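Peroxide stress regulator PerR, FUR family (Streptococcus pyogenes, PDB 4LMY) probably senses peroxide through a metal site and, as a dimeric FUR-family transcription factor, binds DNA to control peroxide-stress genes. Local coordinates at residues His4-Ala9 / His97-Val102; Asp11-Val16 / Ile34-Ile39; Asn101-Ile106 / Pro137-Gly142. All coordinates share one frame; numbering follows the deposited sequence.

Interaction 1: residues His4-Ala9 / His97-Val102; sequences HSHQQA and HQHVNV. With ZN (zinc ion), chain E.
Four imidazoles, H4 and H6 from the N-terminal arm, H97 just before strand 98-104 and H99 within it, converge on one zinc ion, and all four bind it through NE2. The metal draws the rings so close that H4 NE2 stands only 3.1 Å from H99 NE2, because both nitrogens bind the same ion; they are not hydrogen-bonded to each other. H4 and H97 meet tip to tip, each with CG in the crowded position between backbone N and carbonyl carbon (chi1 66° and 65°), which brings H4 CE1 to 3.0 Å from H97 NE2. H6 presents its edge to one face of H99, the planes at 87°, with CD2 above the rim of that ring. H99 in turn makes an offset edge-to-face pair with H4, its edge toward that ring's face. H19 of helix 12-22 adds a fifth imidazole, and the side-chain amide of N15 also belongs to the site; this is consistent with the regulatory metal site of PerR-type FUR proteins, here filled by zinc and closed by the N-terminal arm. Second-shell bonds fix the ring rotations: H4 ND1 bonds to the backbone O of D2, H6 ND1 to E22, and H99 ND1 donates to a water 2.8 Å from its nitrogen that also donates to H4 O. Away from the metal the contact loosens. S5 OG closes an ST turn by accepting from Q7 N, and the arm swings outward through exposed Q7 and Q8. It returns at A9, whose CA makes a 3.4 Å CH contact with H99 O, while a second water accepts from both A9 N and N101 ND2.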
ATOM      1  N   HIS B   4       8.005 -14.049  -6.155  1.00 33.05           N
ATOM      2  CA  HIS B   4       8.197 -15.350  -5.525  1.00 34.70           C
ATOM      3  C   HIS B   4       7.289 -15.468  -4.306  1.00 31.38           C
ATOM      4  O   HIS B   4       6.596 -14.516  -3.947  1.00 35.33           O
ATOM      5  CB  HIS B   4       9.653 -15.501  -5.086  1.00 37.55           C
ATOM      6  CG  HIS B   4      10.058 -14.547  -4.004  1.00 32.46           C
ATOM      7  ND1 HIS B   4      10.510 -13.273  -4.266  1.00 28.91           N
ATOM      8  CD2 HIS B   4      10.075 -14.683  -2.656  1.00 31.37           C
ATOM      9  CE1 HIS B   4      10.791 -12.663  -3.127  1.00 23.83           C
ATOM     10  NE2 HIS B   4      10.537 -13.499  -2.136  1.00 23.40           N
ATOM     11  N   SER B   5       7.307 -16.632  -3.665  1.00 32.09           N
ATOM     12  CA  SER B   5       6.518 -16.857  -2.458  1.00 30.74           C
ATOM     13  C   SER B   5       7.262 -17.722  -1.446  1.00 36.01           C
ATOM     14  O   SER B   5       8.053 -18.586  -1.820  1.00 35.07           O
ATOM     15  CB  SER B   5       5.179 -17.512  -2.804  1.00 31.06           C
ATOM     16  OG  SER B   5       4.522 -17.969  -1.634  1.00 32.76           O
ATOM     17  N   HIS B   6       7.004 -17.484  -0.166  1.00 32.06           N
ATOM     18  CA  HIS B   6       7.549 -18.327   0.893  1.00 32.61           C
ATOM     19  C   HIS B   6       6.421 -19.136   1.516  1.00 31.03           C
ATOM     20  O   HIS B   6       6.587 -19.743   2.576  1.00 31.97           O
ATOM     21  CB  HIS B   6       8.241 -17.483   1.962  1.00 30.93           C
ATOM     22  CG  HIS B   6       9.215 -16.489   1.411  1.00 29.96           C
ATOM     23  ND1 HIS B   6      10.527 -16.804   1.133  1.00 30.11           N
ATOM     24  CD2 HIS B   6       9.066 -15.182   1.094  1.00 27.31           C
ATOM     25  CE1 HIS B   6      11.144 -15.735   0.662  1.00 31.52           C
ATOM     26  NE2 HIS B   6      10.280 -14.735   0.630  1.00 29.38           N
ATOM     27  N   GLN B   7       5.272 -19.123   0.844  1.00 32.11           N
ATOM     28  CA  GLN B   7       4.085 -19.863   1.263  1.00 32.26           C
ATOM     29  C   GLN B   7       3.546 -19.433   2.629  1.00 29.35           C
ATOM     30  O   GLN B   7       2.907 -20.218   3.327  1.00 31.81           O
ATOM     31  CB  GLN B   7       4.325 -21.378   1.211  1.00 42.24           C
ATOM     32  CG  GLN B   7       4.462 -21.941  -0.202  1.00 42.91           C
ATOM     33  CD  GLN B   7       5.779 -21.575  -0.858  1.00 39.62           C
ATOM     34  OE1 GLN B   7       6.848 -21.772  -0.281  1.00 45.62           O
ATOM     35  NE2 GLN B   7       5.709 -21.029  -2.066  1.00 41.57           N
ATOM     36  N   GLN B   8       3.801 -18.179   2.992  1.00 30.03           N
ATOM     37  CA  GLN B   8       3.216 -17.581   4.190  1.00 29.06           C
ATOM     38  C   GLN B   8       3.425 -16.074   4.174  1.00 26.38           C
ATOM     39  O   GLN B   8       4.285 -15.564   3.455  1.00 27.27           O
ATOM     40  CB  GLN B   8       3.816 -18.178   5.468  1.00 36.71           C
ATOM     41  CG  GLN B   8       5.198 -17.656   5.821  1.00 45.05           C
ATOM     42  CD  GLN B   8       5.741 -18.263   7.104  1.00 49.51           C
ATOM     43  OE1 GLN B   8       6.847 -18.802   7.126  1.00 45.33           O
ATOM     44  NE2 GLN B   8       4.965 -18.175   8.178  1.00 47.00           N
ATOM     45  N   ALA B   9       2.629 -15.361   4.961  1.00 24.68           N
ATOM     46  CA  ALA B   9       2.773 -13.917   5.074  1.00 22.56           C
ATOM     47  C   ALA B   9       4.003 -13.585   5.905  1.00 24.46           C
ATOM     48  O   ALA B   9       4.266 -14.227   6.921  1.00 26.17           O
ATOM     49  CB  ALA B   9       1.533 -13.309   5.699  1.00 25.91           C
ATOM     50  N   HIS B  97      11.110  -6.032   0.140  1.00 25.75           N
ATOM     51  CA  HIS B  97       9.699  -6.350  -0.027  1.00 24.50           C
ATOM     52  C   HIS B  97       9.123  -7.110   1.165  1.00 25.93           C
ATOM     53  O   HIS B  97       9.829  -7.449   2.114  1.00 25.28           O
ATOM     54  CB  HIS B  97       9.527  -7.212  -1.272  1.00 24.63           C
ATOM     55  CG  HIS B  97      10.176  -8.556  -1.157  1.00 25.02           C
ATOM     56  ND1 HIS B  97      11.512  -8.763  -1.430  1.00 24.99           N
ATOM     57  CD2 HIS B  97       9.678  -9.755  -0.778  1.00 22.61           C
ATOM     58  CE1 HIS B  97      11.804 -10.035  -1.233  1.00 21.32           C
ATOM     59  NE2 HIS B  97      10.712 -10.661  -0.836  1.00 26.82           N
ATOM     60  N   GLN B  98       7.827  -7.388   1.096  1.00 25.21           N
ATOM     61  CA  GLN B  98       7.176  -8.239   2.078  1.00 23.06           C
ATOM     62  C   GLN B  98       6.187  -9.142   1.351  1.00 19.91           C
ATOM     63  O   GLN B  98       6.021  -9.044   0.134  1.00 22.81           O
ATOM     64  CB  GLN B  98       6.443  -7.400   3.125  1.00 23.34           C
ATOM     65  CG  GLN B  98       5.233  -6.679   2.574  1.00 24.92           C
ATOM     66  CD  GLN B  98       4.370  -6.069   3.655  1.00 31.00           C
ATOM     67  OE1 GLN B  98       3.537  -5.215   3.376  1.00 34.56           O
ATOM     68  NE2 GLN B  98       4.552  -6.513   4.891  1.00 24.90           N
ATOM     69  N   HIS B  99       5.521 -10.008   2.100  1.00 21.07           N
ATOM     70  CA  HIS B  99       4.526 -10.893   1.511  1.00 21.84           C
ATOM     71  C   HIS B  99       3.221 -10.813   2.282  1.00 21.17           C
ATOM     72  O   HIS B  99       3.195 -10.979   3.500  1.00 24.25           O
ATOM     73  CB  HIS B  99       5.052 -12.325   1.451  1.00 22.05           C
ATOM     74  CG  HIS B  99       6.315 -12.456   0.662  1.00 22.78           C
ATOM     75  ND1 HIS B  99       6.331 -12.851  -0.657  1.00 25.16           N
ATOM     76  CD2 HIS B  99       7.604 -12.205   0.997  1.00 25.24           C
ATOM     77  CE1 HIS B  99       7.578 -12.857  -1.097  1.00 29.43           C
ATOM     78  NE2 HIS B  99       8.368 -12.465  -0.113  1.00 22.13           N
ATOM     79  N   VAL B 100       2.141 -10.556   1.549  1.00 18.70           N
ATOM     80  CA  VAL B 100       0.838 -10.268   2.131  1.00 19.73           C
ATOM     81  C   VAL B 100      -0.184 -11.317   1.706  1.00 17.78           C
ATOM     82  O   VAL B 100      -0.207 -11.740   0.553  1.00 18.39           O
ATOM     83  CB  VAL B 100       0.346  -8.874   1.675  1.00 19.79           C
ATOM     84  CG1 VAL B 100      -1.020  -8.537   2.274  1.00 19.99           C
ATOM     85  CG2 VAL B 100       1.375  -7.808   2.027  1.00 25.25           C
ATOM     86  N   ASN B 101      -1.030 -11.738   2.640  1.00 20.58           N
ATOM     87  CA  ASN B 101      -2.089 -12.689   2.318  1.00 19.74           C
ATOM     88  C   ASN B 101      -3.294 -12.039   1.651  1.00 21.17           C
ATOM     89  O   ASN B 101      -3.644 -10.898   1.951  1.00 20.74           O
ATOM     90  CB  ASN B 101      -2.559 -13.421   3.573  1.00 20.07           C
ATOM     91  CG  ASN B 101      -1.599 -14.503   4.008  1.00 24.65           C
ATOM     92  OD1 ASN B 101      -0.835 -15.033   3.201  1.00 27.65           O
ATOM     93  ND2 ASN B 101      -1.643 -14.851   5.287  1.00 25.09           N
ATOM     94  N   VAL B 102      -3.923 -12.771   0.741  1.00 19.84           N
ATOM     95  CA  VAL B 102      -5.248 -12.400   0.270  1.00 19.03           C
ATOM     96  C   VAL B 102      -6.192 -13.551   0.607  1.00 18.52           C
ATOM     97  O   VAL B 102      -5.932 -14.706   0.264  1.00 24.15           O
ATOM     98  CB  VAL B 102      -5.274 -12.033  -1.240  1.00 24.38           C
ATOM     99  CG1 VAL B 102      -4.769 -13.178  -2.104  1.00 31.56           C
ATOM    100  CG2 VAL B 102      -6.674 -11.612  -1.658  1.00 21.75           C
TER
HETATM  101 ZN    ZN E 201      10.497 -12.715  -0.084  1.00 27.31          ZN
HETATM  102  O   HOH W   1       4.293 -13.853  -2.308  1.00 24.64           O
HETATM  103  O   HOH W   2       0.515 -16.729   6.552  1.00 32.03           O

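Interaction 2: residues Asp11-Val16 / Ile34-Ile39; sequences DAYENV and IISYMI
Y13 and V16 on the first turns of helix 12-22 face I35, S36 and I39 on helix 29-40. Y13 CG lies anti to its backbone N (chi1 175°), so the ring swings across to the other helix, where Y13 CE2 comes to 3.1 Å from S36 OG. That hydroxyl is held by its own helix, through a hydrogen bond to the backbone O of K32, and meets the tyrosine only as a neighbour. I35 sets CG1 beside its backbone N and then extends, placing CD1 tip to tip against V16 CG1 at 3.6 Å; its other branch, CG2, touches Y13 CD2, the two side chains crossing at about a right angle. I39 repeats the conformation one turn later, its chain extended (chi2 175°), and its CD1 settles 3.5 Å from Y13 N, close also to Y13 CB and A12 CB. The helices run roughly antiparallel, at 142° between segment directions, the segment axes approaching to 10.1 Å, and belong to the winged-helix DNA-binding part of the FUR fold. D11 caps helix 12-22: its OD2 accepts from E14 N at 2.8 Å, the N-H pointing almost straight at the oxygen. N15, on the same turn, carries its amide to the zinc site. Deeper in, L73 of helix 63-75 packs on V16 and I35, and F94 of strand 91-94 on V16 and I39, while the tyrosine flank remains partly exposed.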
ATOM      1  N   ASP B  11       6.253  -9.893   7.095  1.00 19.80           N
ATOM      2  CA  ASP B  11       6.512  -8.460   6.967  1.00 19.19           C
ATOM      3  C   ASP B  11       7.928  -8.236   6.443  1.00 22.91           C
ATOM      4  O   ASP B  11       8.642  -9.200   6.164  1.00 24.76           O
ATOM      5  CB  ASP B  11       6.246  -7.689   8.271  1.00 21.43           C
ATOM      6  CG  ASP B  11       7.121  -8.142   9.431  1.00 24.80           C
ATOM      7  OD1 ASP B  11       6.792  -7.771  10.579  1.00 30.56           O
ATOM      8  OD2 ASP B  11       8.120  -8.859   9.218  1.00 25.91           O
ATOM      9  N   ALA B  12       8.332  -6.976   6.308  1.00 20.71           N
ATOM     10  CA  ALA B  12       9.651  -6.660   5.763  1.00 21.59           C
ATOM     11  C   ALA B  12      10.775  -7.315   6.563  1.00 24.66           C
ATOM     12  O   ALA B  12      11.679  -7.917   5.988  1.00 21.84           O
ATOM     13  CB  ALA B  12       9.857  -5.154   5.687  1.00 21.56           C
ATOM     14  N   TYR B  13      10.697  -7.208   7.887  1.00 22.57           N
ATOM     15  CA  TYR B  13      11.713  -7.762   8.780  1.00 21.72           C
ATOM     16  C   TYR B  13      11.809  -9.278   8.670  1.00 24.32           C
ATOM     17  O   TYR B  13      12.887  -9.825   8.418  1.00 23.57           O
ATOM     18  CB  TYR B  13      11.433  -7.338  10.227  1.00 26.25           C
ATOM     19  CG  TYR B  13      12.352  -7.957  11.258  1.00 22.29           C
ATOM     20  CD1 TYR B  13      11.970  -9.090  11.963  1.00 24.59           C
ATOM     21  CD2 TYR B  13      13.595  -7.402  11.536  1.00 22.91           C
ATOM     22  CE1 TYR B  13      12.800  -9.661  12.909  1.00 25.46           C
ATOM     23  CE2 TYR B  13      14.433  -7.965  12.484  1.00 22.80           C
ATOM     24  CZ  TYR B  13      14.030  -9.093  13.167  1.00 26.57           C
ATOM     25  OH  TYR B  13      14.859  -9.659  14.109  1.00 27.62           O
ATOM     26  N   GLU B  14      10.678  -9.952   8.849  1.00 20.73           N
ATOM     27  CA  GLU B  14      10.644 -11.408   8.776  1.00 22.90           C
ATOM     28  C   GLU B  14      11.012 -11.920   7.386  1.00 20.77           C
ATOM     29  O   GLU B  14      11.538 -13.024   7.244  1.00 24.60           O
ATOM     30  CB  GLU B  14       9.277 -11.950   9.207  1.00 21.53           C
ATOM     31  CG  GLU B  14       8.937 -11.703  10.672  1.00 22.14           C
ATOM     32  CD  GLU B  14       9.880 -12.412  11.635  1.00 34.26           C
ATOM     33  OE1 GLU B  14      10.569 -13.368  11.220  1.00 36.72           O
ATOM     34  OE2 GLU B  14       9.923 -12.013  12.818  1.00 36.27           O
ATOM     35  N   ASN B  15      10.731 -11.122   6.359  1.00 21.50           N
ATOM     36  CA  ASN B  15      11.111 -11.503   5.004  1.00 20.36           C
ATOM     37  C   ASN B  15      12.621 -11.547   4.829  1.00 22.54           C
ATOM     38  O   ASN B  15      13.155 -12.493   4.251  1.00 23.88           O
ATOM     39  CB  ASN B  15      10.496 -10.571   3.962  1.00 21.51           C
ATOM     40  CG  ASN B  15      10.970 -10.885   2.559  1.00 24.36           C
ATOM     41  OD1 ASN B  15      11.814 -10.182   2.003  1.00 28.05           O
ATOM     42  ND2 ASN B  15      10.443 -11.957   1.986  1.00 19.70           N
ATOM     43  N   VAL B  16      13.304 -10.519   5.325  1.00 22.41           N
ATOM     44  CA  VAL B  16      14.761 -10.468   5.237  1.00 22.19           C
ATOM     45  C   VAL B  16      15.376 -11.699   5.892  1.00 23.84           C
ATOM     46  O   VAL B  16      16.234 -12.363   5.309  1.00 25.60           O
ATOM     47  CB  VAL B  16      15.331  -9.200   5.894  1.00 23.79           C
ATOM     48  CG1 VAL B  16      16.852  -9.246   5.898  1.00 25.65           C
ATOM     49  CG2 VAL B  16      14.842  -7.969   5.164  1.00 22.21           C
ATOM     50  N   ILE B  34      20.521  -4.089  12.889  1.00 22.14           N
ATOM     51  CA  ILE B  34      20.779  -3.244  11.729  1.00 21.87           C
ATOM     52  C   ILE B  34      19.631  -3.318  10.717  1.00 23.48           C
ATOM     53  O   ILE B  34      19.227  -2.300  10.149  1.00 28.48           O
ATOM     54  CB  ILE B  34      22.136  -3.590  11.082  1.00 24.64           C
ATOM     55  CG1 ILE B  34      23.272  -3.200  12.032  1.00 24.91           C
ATOM     56  CG2 ILE B  34      22.298  -2.882   9.750  1.00 24.45           C
ATOM     57  CD1 ILE B  34      24.639  -3.653  11.586  1.00 27.05           C
ATOM     58  N   ILE B  35      19.094  -4.517  10.515  1.00 22.78           N
ATOM     59  CA  ILE B  35      17.931  -4.695   9.647  1.00 21.79           C
ATOM     60  C   ILE B  35      16.748  -3.869  10.149  1.00 23.82           C
ATOM     61  O   ILE B  35      16.147  -3.112   9.387  1.00 25.94           O
ATOM     62  CB  ILE B  35      17.517  -6.173   9.542  1.00 22.49           C
ATOM     63  CG1 ILE B  35      18.605  -6.977   8.827  1.00 25.45           C
ATOM     64  CG2 ILE B  35      16.189  -6.307   8.796  1.00 24.41           C
ATOM     65  CD1 ILE B  35      18.480  -8.473   9.007  1.00 24.77           C
ATOM     66  N   SER B  36      16.432  -4.014  11.432  1.00 26.56           N
ATOM     67  CA  SER B  36      15.317  -3.289  12.036  1.00 29.73           C
ATOM     68  C   SER B  36      15.546  -1.788  11.963  1.00 30.36           C
ATOM     69  O   SER B  36      14.627  -1.025  11.666  1.00 34.24           O
ATOM     70  CB  SER B  36      15.118  -3.710  13.492  1.00 33.95           C
ATOM     71  OG  SER B  36      14.714  -5.062  13.586  1.00 41.06           O
ATOM     72  N   TYR B  37      16.779  -1.373  12.240  1.00 28.97           N
ATOM     73  CA  TYR B  37      17.152   0.035  12.155  1.00 31.78           C
ATOM     74  C   TYR B  37      16.873   0.593  10.763  1.00 28.07           C
ATOM     75  O   TYR B  37      16.272   1.658  10.624  1.00 34.16           O
ATOM     76  CB  TYR B  37      18.633   0.220  12.505  1.00 30.18           C
ATOM     77  CG  TYR B  37      19.124   1.649  12.385  1.00 27.96           C
ATOM     78  CD1 TYR B  37      19.626   2.133  11.182  1.00 28.85           C
ATOM     79  CD2 TYR B  37      19.098   2.506  13.476  1.00 32.70           C
ATOM     80  CE1 TYR B  37      20.077   3.434  11.066  1.00 29.16           C
ATOM     81  CE2 TYR B  37      19.550   3.812  13.369  1.00 31.71           C
ATOM     82  CZ  TYR B  37      20.039   4.269  12.161  1.00 32.02           C
ATOM     83  OH  TYR B  37      20.493   5.563  12.043  1.00 32.33           O
ATOM     84  N   MET B  38      17.314  -0.133   9.739  1.00 26.87           N
ATOM     85  CA  MET B  38      17.160   0.300   8.355  1.00 25.61           C
ATOM     86  C   MET B  38      15.694   0.345   7.939  1.00 32.72           C
ATOM     87  O   MET B  38      15.271   1.251   7.219  1.00 33.06           O
ATOM     88  CB  MET B  38      17.949  -0.608   7.411  1.00 26.38           C
ATOM     89  CG  MET B  38      19.461  -0.487   7.554  1.00 31.75           C
ATOM     90  SD  MET B  38      20.028   1.213   7.363  1.00 34.56           S
ATOM     91  CE  MET B  38      19.504   1.554   5.685  1.00 35.41           C
ATOM     92  N   ILE B  39      14.925  -0.636   8.398  1.00 30.43           N
ATOM     93  CA  ILE B  39      13.493  -0.688   8.117  1.00 29.95           C
ATOM     94  C   ILE B  39      12.767   0.506   8.725  1.00 31.91           C
ATOM     95  O   ILE B  39      11.900   1.110   8.087  1.00 35.75           O
ATOM     96  CB  ILE B  39      12.871  -2.001   8.640  1.00 27.85           C
ATOM     97  CG1 ILE B  39      13.335  -3.175   7.781  1.00 30.05           C
ATOM     98  CG2 ILE B  39      11.346  -1.922   8.642  1.00 33.35           C
ATOM     99  CD1 ILE B  39      12.874  -4.508   8.282  1.00 30.58           C
TER

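Interaction 3: residues Asn101-Ile106 / Pro137-Gly142; sequences NVVCEI and PVIAYG. With ZN (zinc ion), chain F.
This is a parallel pairing of two beta strands in the dimerization domain of the FUR fold, where strand 98-104 lies beside strand 140-143 and ends at a structural-type Cys4 zinc site. Four backbone hydrogen bonds alternate along the pair. A140 N donates to N101 O, nearly along the C=O axis, and V103 N returns to A140 O at 2.8 Å, approaching from above the carbonyl plane. G142 N then reaches V103 O in the same off-plane manner, and E105 N closes the series on G142 O, nearly along the C=O axis at 2.8 Å. CA-H groups of V102, Y141 and C104 fill the gaps between them; C104 CA lies 3.1 Å from G142 O. Just before the ladder, a water accepts from N101 N and donates to V138 O. Side chains alternate between the sheet faces. V102 and A140 share one, with V102 CG2 4.0 Å from A140 CB. On the other, Y141 lays its CD1 beside V103 CB. Separately, V103 CG2 meets I139 CG2. E105 bends at chi2 (-106°), folding its carboxylate back so that OE1 lies 3.5 Å from Y141 CB; the same OE1 bonds T134 and forms a salt bridge with R135, both of the second subunit, and R135 of that subunit also makes a cation-pi contact with Y141. C104 holds SG anti to its backbone N (chi1 -177°), and this SG binds zinc at 2.3 Å with C107, C144 and C147. Strand 110-115 flanks strand 98-104 on its other edge, antiparallel to it, and beyond Y141 and G142 a strand of the second subunit adds an antiparallel ladder, so the sheet continues through the dimer.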
ATOM      1  N   ASN B 101      -1.030 -11.738   2.640  1.00 20.58           N
ATOM      2  CA  ASN B 101      -2.089 -12.689   2.318  1.00 19.74           C
ATOM      3  C   ASN B 101      -3.294 -12.039   1.651  1.00 21.17           C
ATOM      4  O   ASN B 101      -3.644 -10.898   1.951  1.00 20.74           O
ATOM      5  CB  ASN B 101      -2.559 -13.421   3.573  1.00 20.07           C
ATOM      6  CG  ASN B 101      -1.599 -14.503   4.008  1.00 24.65           C
ATOM      7  OD1 ASN B 101      -0.835 -15.033   3.201  1.00 27.65           O
ATOM      8  ND2 ASN B 101      -1.643 -14.851   5.287  1.00 25.09           N
ATOM      9  N   VAL B 102      -3.923 -12.771   0.741  1.00 19.84           N
ATOM     10  CA  VAL B 102      -5.248 -12.400   0.270  1.00 19.03           C
ATOM     11  C   VAL B 102      -6.192 -13.551   0.607  1.00 18.52           C
ATOM     12  O   VAL B 102      -5.932 -14.706   0.264  1.00 24.15           O
ATOM     13  CB  VAL B 102      -5.274 -12.033  -1.240  1.00 24.38           C
ATOM     14  CG1 VAL B 102      -4.769 -13.178  -2.104  1.00 31.56           C
ATOM     15  CG2 VAL B 102      -6.674 -11.612  -1.658  1.00 21.75           C
ATOM     16  N   VAL B 103      -7.269 -13.237   1.317  1.00 20.96           N
ATOM     17  CA  VAL B 103      -8.172 -14.263   1.824  1.00 19.57           C
ATOM     18  C   VAL B 103      -9.505 -14.219   1.091  1.00 21.96           C
ATOM     19  O   VAL B 103     -10.073 -13.146   0.899  1.00 19.58           O
ATOM     20  CB  VAL B 103      -8.430 -14.075   3.337  1.00 22.79           C
ATOM     21  CG1 VAL B 103      -9.303 -15.195   3.869  1.00 21.74           C
ATOM     22  CG2 VAL B 103      -7.108 -14.006   4.098  1.00 25.27           C
ATOM     23  N   CYS B 104     -10.004 -15.381   0.677  1.00 18.65           N
ATOM     24  CA  CYS B 104     -11.284 -15.430  -0.017  1.00 19.20           C
ATOM     25  C   CYS B 104     -12.433 -15.231   0.959  1.00 20.31           C
ATOM     26  O   CYS B 104     -12.560 -15.963   1.939  1.00 22.56           O
ATOM     27  CB  CYS B 104     -11.468 -16.742  -0.783  1.00 22.30           C
ATOM     28  SG  CYS B 104     -13.020 -16.799  -1.735  1.00 22.53           S
ATOM     29  N   GLU B 105     -13.265 -14.233   0.678  1.00 20.81           N
ATOM     30  CA  GLU B 105     -14.399 -13.902   1.530  1.00 24.69           C
ATOM     31  C   GLU B 105     -15.404 -15.047   1.599  1.00 25.01           C
ATOM     32  O   GLU B 105     -16.107 -15.204   2.596  1.00 28.75           O
ATOM     33  CB  GLU B 105     -15.099 -12.649   1.005  1.00 26.59           C
ATOM     34  CG  GLU B 105     -14.189 -11.451   0.812  1.00 27.27           C
ATOM     35  CD  GLU B 105     -14.386 -10.393   1.875  1.00 33.18           C
ATOM     36  OE1 GLU B 105     -14.308  -9.194   1.535  1.00 33.56           O
ATOM     37  OE2 GLU B 105     -14.614 -10.758   3.046  1.00 35.88           O
ATOM     38  N   ILE B 106     -15.465 -15.843   0.537  1.00 21.88           N
ATOM     39  CA  ILE B 106     -16.456 -16.912   0.432  1.00 25.73           C
ATOM     40  C   ILE B 106     -16.003 -18.256   1.012  1.00 28.78           C
ATOM     41  O   ILE B 106     -16.730 -18.872   1.793  1.00 31.86           O
ATOM     42  CB  ILE B 106     -16.908 -17.109  -1.032  1.00 25.66           C
ATOM     43  CG1 ILE B 106     -17.536 -15.816  -1.567  1.00 23.58           C
ATOM     44  CG2 ILE B 106     -17.877 -18.272  -1.142  1.00 29.47           C
ATOM     45  CD1 ILE B 106     -18.003 -15.901  -3.007  1.00 21.94           C
ATOM     46  N   PRO B 137       0.189  -3.854   9.797  1.00 27.93           N
ATOM     47  CA  PRO B 137      -0.363  -5.158   9.416  1.00 27.41           C
ATOM     48  C   PRO B 137      -1.389  -4.999   8.303  1.00 32.75           C
ATOM     49  O   PRO B 137      -2.303  -4.183   8.407  1.00 37.76           O
ATOM     50  CB  PRO B 137      -1.030  -5.648  10.704  1.00 34.06           C
ATOM     51  CG  PRO B 137      -1.319  -4.408  11.480  1.00 34.55           C
ATOM     52  CD  PRO B 137      -0.194  -3.470  11.167  1.00 27.53           C
ATOM     53  N   VAL B 138      -1.222  -5.763   7.230  1.00 26.65           N
ATOM     54  CA  VAL B 138      -2.123  -5.671   6.094  1.00 27.45           C
ATOM     55  C   VAL B 138      -2.565  -7.060   5.661  1.00 25.57           C
ATOM     56  O   VAL B 138      -1.744  -7.962   5.513  1.00 26.17           O
ATOM     57  CB  VAL B 138      -1.453  -4.956   4.905  1.00 29.17           C
ATOM     58  CG1 VAL B 138      -2.399  -4.883   3.721  1.00 28.07           C
ATOM     59  CG2 VAL B 138      -1.004  -3.562   5.305  1.00 32.97           C
ATOM     60  N   ILE B 139      -3.873  -7.226   5.493  1.00 25.83           N
ATOM     61  CA  ILE B 139      -4.439  -8.436   4.908  1.00 24.14           C
ATOM     62  C   ILE B 139      -5.441  -8.023   3.842  1.00 30.34           C
ATOM     63  O   ILE B 139      -6.299  -7.176   4.087  1.00 29.43           O
ATOM     64  CB  ILE B 139      -5.164  -9.297   5.953  1.00 29.57           C
ATOM     65  CG1 ILE B 139      -4.211  -9.693   7.083  1.00 32.51           C
ATOM     66  CG2 ILE B 139      -5.770 -10.538   5.304  1.00 29.84           C
ATOM     67  CD1 ILE B 139      -4.852 -10.565   8.135  1.00 34.57           C
ATOM     68  N   ALA B 140      -5.329  -8.611   2.656  1.00 22.47           N
ATOM     69  CA  ALA B 140      -6.271  -8.311   1.588  1.00 21.32           C
ATOM     70  C   ALA B 140      -7.393  -9.337   1.568  1.00 19.63           C
ATOM     71  O   ALA B 140      -7.216 -10.477   1.996  1.00 22.92           O
ATOM     72  CB  ALA B 140      -5.561  -8.278   0.245  1.00 19.00           C
ATOM     73  N   TYR B 141      -8.557  -8.918   1.085  1.00 23.53           N
ATOM     74  CA  TYR B 141      -9.690  -9.817   0.936  1.00 20.20           C
ATOM     75  C   TYR B 141     -10.193  -9.775  -0.495  1.00 22.73           C
ATOM     76  O   TYR B 141     -10.054  -8.764  -1.182  1.00 23.32           O
ATOM     77  CB  TYR B 141     -10.803  -9.444   1.915  1.00 22.30           C
ATOM     78  CG  TYR B 141     -10.404  -9.622   3.357  1.00 23.19           C
ATOM     79  CD1 TYR B 141     -10.631 -10.822   4.019  1.00 28.86           C
ATOM     80  CD2 TYR B 141      -9.791  -8.593   4.059  1.00 23.79           C
ATOM     81  CE1 TYR B 141     -10.260 -10.991   5.340  1.00 33.49           C
ATOM     82  CE2 TYR B 141      -9.416  -8.753   5.380  1.00 29.05           C
ATOM     83  CZ  TYR B 141      -9.654  -9.953   6.015  1.00 31.29           C
ATOM     84  OH  TYR B 141      -9.281 -10.113   7.331  1.00 37.82           O
ATOM     85  N   GLY B 142     -10.763 -10.882  -0.951  1.00 18.51           N
ATOM     86  CA  GLY B 142     -11.247 -10.953  -2.311  1.00 20.34           C
ATOM     87  C   GLY B 142     -11.988 -12.238  -2.597  1.00 18.40           C
ATOM     88  O   GLY B 142     -12.319 -12.987  -1.685  1.00 21.02           O
TER
HETATM   89 ZN    ZN F 202     -12.989 -18.898  -2.630  1.00 23.66          ZN
HETATM   90  O   HOH W   3      -0.993 -10.627   5.361  1.00 25.52           O

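How the interactions relate
Interactions 1 and 3 share strand 98-104: H97 just ahead of it and H99 within it bind one zinc, its end supplies C104 to the other, and N101 and V102 belong to both segments. Interaction 2 lies in the DNA-binding part, yet it touches interaction 1 through N15, which belongs to the same zinc site as the histidines. The chemistry differs accordingly. Interaction 1 is held by metal bonds and waters, with an exposed arm outside a tight centre; interaction 2 is apolar side-chain contact between helices, nearest the centre of the chain; interaction 3 rests on regular backbone hydrogen bonds and reaches the second subunit. Interactions 2 and 3 do not touch.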